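Local coordinates for CDP-4-keto-6-deoxy-D-glucose-3-dehydrase (Yersinia pseudotuberculosis, PDB 3BB8) that catalyses, with a vitamin B6 cofactor, the dehydration that removes the C-3 hydroxyl of CDP-4-keto-6-deoxy-D-glucose, probably for lipopolysaccharide sugars, at the interface of chains A and B. Numbering follows the deposited sequence. Chains: chain A/B, CDP-4-keto-6-deoxy-D-glucose-3-dehydrase.

Contact 1: the interface of chains A and B. Residues chain A 217-218, 225-226; chain B 59, 247, 288, 290.
B:Trp247 turns the rim of its six-membered ring onto a face of A:Tyr217, a textbook edge-to-face pair and a good example of how a homodimer appears to build part of a cofactor site from both subunits. The two planes stand 88° apart, and the indole atom CH2 comes to 3.8 Å from the phenol ring atom CE1 of A:Tyr217. The opposite face of the tyrosine is covered by the CD of its own neighbour, A:Pro218, so the phenol is clamped between a proline ring and a foreign indole. CG of A:Tyr217 lies anti to the backbone N (chi1 -174°), which carries the ring out toward chain B. Beside the aromatic pair, A:Glu226 reaches across to B:Lys290. The lysine amino nitrogen NZ binds the carboxylate OE2 at 2.7 Å, as hydrogen bond and salt bridge together, approaching on the syn side but 33° out of the carboxylate plane. Bends at chi3 and chi4 curl the lysine chain so that NZ turns back to OE2; nearer the backbone, CB of B:Lys290 packs 3.9 Å from CD of A:Glu226. The carboxylate carbon also sits at the tyrosine edge, in the ring plane, linking the ionic and aromatic layers. The amide oxygen OD1 of B:Asn288 lies 3.3 Å from OE1 of A:Glu226, an oxygen-to-oxygen approach and not a bond, with the two groups nearly perpendicular, while ND2 of that asparagine lies over the rim of one face of B:Trp247. At the far margin, B:Thr59 offers its methyl rather than its hydroxyl: CG2 rests 3.5 Å from CG of A:Pro218.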
# COMPACT_ATOMS: atom_id res chain seq x y z
N TYR A 217 -3.44 8.11 8.82
CA TYR A 217 -2.36 7.71 9.72
C TYR A 217 -2.83 8.24 11.10
O TYR A 217 -3.55 9.24 11.17
CB TYR A 217 -1.06 8.38 9.27
CG TYR A 217 0.16 7.94 10.03
CD1 TYR A 217 0.62 6.63 9.94
CD2 TYR A 217 0.81 8.80 10.90
CE1 TYR A 217 1.69 6.19 10.70
CE2 TYR A 217 1.88 8.38 11.66
CZ TYR A 217 2.32 7.07 11.56
OH TYR A 217 3.36 6.62 12.33
N PRO A 218 -2.43 7.60 12.21
CA PRO A 218 -2.87 8.07 13.53
C PRO A 218 -2.73 9.56 13.87
O PRO A 218 -3.50 10.10 14.66
CB PRO A 218 -2.09 7.17 14.49
CG PRO A 218 -2.01 5.86 13.71
CD PRO A 218 -1.62 6.37 12.33
N GLY A 225 -5.43 3.28 11.66
CA GLY A 225 -4.03 2.91 11.66
C GLY A 225 -3.20 3.34 10.46
O GLY A 225 -2.38 4.25 10.57
N GLU A 226 -3.43 2.69 9.33
CA GLU A 226 -2.74 3.05 8.09
C GLU A 226 -3.86 3.03 7.07
O GLU A 226 -4.68 2.11 7.07
CB GLU A 226 -1.67 2.01 7.72
CG GLU A 226 -0.50 1.94 8.68
CD GLU A 226 0.56 3.01 8.46
OE1 GLU A 226 0.36 3.92 7.62
OE2 GLU A 226 1.61 2.94 9.14
N THR B 59 -1.50 0.93 14.12
CA THR B 59 -0.35 0.68 13.26
C THR B 59 0.28 -0.63 13.72
O THR B 59 -0.14 -1.22 14.71
CB THR B 59 0.67 1.82 13.40
OG1 THR B 59 1.02 1.97 14.78
CG2 THR B 59 0.09 3.12 12.88
N TRP B 247 8.29 6.08 4.13
CA TRP B 247 8.46 7.46 3.66
C TRP B 247 9.85 7.77 3.13
O TRP B 247 10.16 8.92 2.81
CB TRP B 247 8.11 8.45 4.77
CG TRP B 247 6.71 8.29 5.32
CD1 TRP B 247 5.54 8.67 4.71
CD2 TRP B 247 6.33 7.70 6.57
NE1 TRP B 247 4.46 8.36 5.52
CE2 TRP B 247 4.92 7.76 6.66
CE3 TRP B 247 7.05 7.13 7.63
CZ2 TRP B 247 4.21 7.27 7.77
CZ3 TRP B 247 6.35 6.64 8.75
CH2 TRP B 247 4.94 6.72 8.81
N ASN B 288 4.68 4.92 1.44
CA ASN B 288 4.18 4.53 2.74
C ASN B 288 3.39 3.29 2.41
O ASN B 288 2.24 3.35 2.00
CB ASN B 288 3.27 5.54 3.42
CG ASN B 288 2.80 5.06 4.79
OD1 ASN B 288 2.09 5.77 5.51
ND2 ASN B 288 3.20 3.84 5.16
N LYS B 290 2.93 0.50 4.57
CA LYS B 290 2.84 -0.27 5.80
C LYS B 290 1.41 -0.76 6.00
O LYS B 290 0.47 -0.25 5.39
CB LYS B 290 3.28 0.57 7.01
CG LYS B 290 4.77 0.87 7.03
CD LYS B 290 5.20 1.56 8.32
CE LYS B 290 5.19 3.08 8.18
NZ LYS B 290 3.84 3.64 7.87

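Contact 2: the interface of chains A and B. Residues chain A 59, 247, 288, 290-291; chain B 217, 225-226.
Chi1 of B:Glu226 sets CG anti to the carbonyl carbon and a bend at chi2 (-58°) swings the carboxylate toward A:Lys290, whose own chain is bent at chi3 and chi4 to bring its amino nitrogen toward the glutamate. The resulting salt bridge, with NZ of A:Lys290 3.6 Å from OE2 of B:Glu226, is too long to count as a hydrogen bond here and presumably works through charge attraction. The aliphatic part of the glutamate packs against main chain, its CG lying 3.4 Å from the carbonyl O of A:Ile291. The amide oxygen OD1 of A:Asn288 is 3.6 Å from OE1 of B:Glu226, not a hydrogen bond, and the amide is turned 79° from the carboxylate. ND2 of this asparagine lies over the rim of one face of A:Trp247, a second-shell contact that should help to fix the indole. The rim of that indole meets the face of B:Tyr217 at 86° between planes, CH2 approaching the phenol carbon CZ to 3.7 Å. On the other flank, the methyl CG2 of A:Thr59 lies 3.4 Å from the carbonyl O of B:Gly225. This part of the two-fold dimer interface borders the cofactor site, B:Tyr217 belonging to the pyridoxal-phosphate pocket. All participants are loop residues: B:Tyr217 to B:Glu226 lie between strands 211-215 and 228-232, A:Thr59 between helices 43-55 and 62-75, A:Trp247 just past helix 235-245, and A:Asn288 to A:Ile291 before the long helix 293-323.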
# COMPACT_ATOMS: atom_id res chain seq x y z
N THR A 59 -11.20 -8.55 2.90
CA THR A 59 -10.94 -7.56 1.85
C THR A 59 -12.01 -6.49 1.99
O THR A 59 -12.93 -6.64 2.78
CB THR A 59 -11.00 -8.18 0.43
OG1 THR A 59 -12.22 -8.90 0.26
CG2 THR A 59 -9.81 -9.10 0.20
N TRP A 247 -4.32 -3.54 -9.56
CA TRP A 247 -3.43 -4.28 -10.46
C TRP A 247 -3.38 -3.75 -11.88
O TRP A 247 -2.82 -4.38 -12.78
CB TRP A 247 -3.82 -5.77 -10.49
CG TRP A 247 -3.83 -6.47 -9.14
CD1 TRP A 247 -2.74 -6.87 -8.41
CD2 TRP A 247 -4.99 -6.84 -8.37
NE1 TRP A 247 -3.16 -7.47 -7.23
CE2 TRP A 247 -4.53 -7.46 -7.18
CE3 TRP A 247 -6.37 -6.70 -8.57
CZ2 TRP A 247 -5.41 -7.94 -6.20
CZ3 TRP A 247 -7.25 -7.19 -7.58
CH2 TRP A 247 -6.76 -7.81 -6.41
N ASN A 288 -1.07 -2.61 -6.36
CA ASN A 288 -2.11 -3.24 -5.55
C ASN A 288 -2.02 -2.46 -4.26
O ASN A 288 -1.38 -2.88 -3.28
CB ASN A 288 -1.86 -4.71 -5.27
CG ASN A 288 -2.97 -5.31 -4.41
OD1 ASN A 288 -2.93 -6.50 -4.06
ND2 ASN A 288 -3.97 -4.50 -4.06
N LYS A 290 -4.74 -1.55 -2.03
CA LYS A 290 -6.06 -1.59 -1.38
C LYS A 290 -5.90 -1.91 0.11
O LYS A 290 -4.85 -2.38 0.55
CB LYS A 290 -6.98 -2.63 -2.01
CG LYS A 290 -7.22 -2.45 -3.50
CD LYS A 290 -8.31 -3.38 -4.02
CE LYS A 290 -7.76 -4.41 -5.02
NZ LYS A 290 -6.79 -5.37 -4.42
N ILE A 291 -6.95 -1.65 0.88
CA ILE A 291 -6.91 -1.94 2.31
C ILE A 291 -7.93 -3.01 2.68
O ILE A 291 -8.57 -3.60 1.80
CB ILE A 291 -7.15 -0.66 3.18
CG1 ILE A 291 -8.64 -0.29 3.23
CG2 ILE A 291 -6.32 0.48 2.64
CD1 ILE A 291 -9.19 0.28 1.97
N TYR B 217 -3.03 -12.10 -0.01
CA TYR B 217 -4.35 -11.83 -0.58
C TYR B 217 -5.14 -13.10 -0.24
O TYR B 217 -4.55 -14.17 -0.07
CB TYR B 217 -4.21 -11.64 -2.09
CG TYR B 217 -5.47 -11.22 -2.80
CD1 TYR B 217 -6.08 -10.00 -2.50
CD2 TYR B 217 -6.08 -12.05 -3.74
CE1 TYR B 217 -7.27 -9.63 -3.11
CE2 TYR B 217 -7.26 -11.68 -4.36
CZ TYR B 217 -7.85 -10.48 -4.04
OH TYR B 217 -9.04 -10.13 -4.63
N GLY B 225 -6.25 -10.56 4.29
CA GLY B 225 -7.26 -9.81 3.55
C GLY B 225 -6.44 -9.17 2.43
O GLY B 225 -6.56 -9.52 1.26
N GLU B 226 -5.61 -8.22 2.83
CA GLU B 226 -4.70 -7.53 1.92
C GLU B 226 -3.40 -7.50 2.72
O GLU B 226 -3.42 -7.10 3.89
CB GLU B 226 -5.15 -6.09 1.64
CG GLU B 226 -6.35 -5.95 0.73
CD GLU B 226 -6.12 -6.59 -0.62
OE1 GLU B 226 -4.95 -6.63 -1.05
OE2 GLU B 226 -7.09 -7.04 -1.26

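Contact 1 and contact 2 are two-fold twins, their C-alpha centres about 15 Å apart, so both lie near the dimer axis. Contact 1 sets A:Tyr217 and A:Glu226 against B:Thr59, B:Trp247, B:Asn288 and B:Lys290; contact 2 uses the same residues with the chains exchanged. The aromatic pair is reproduced closely, whereas the ionic pair is tighter in contact 1, which suggests some latitude in the charged side chains. Because A:Tyr217 lines the cofactor pocket and B:Trp247 is a cofactor-binding residue, each active site appears to be completed by the partner chain, tying catalysis to dimer assembly.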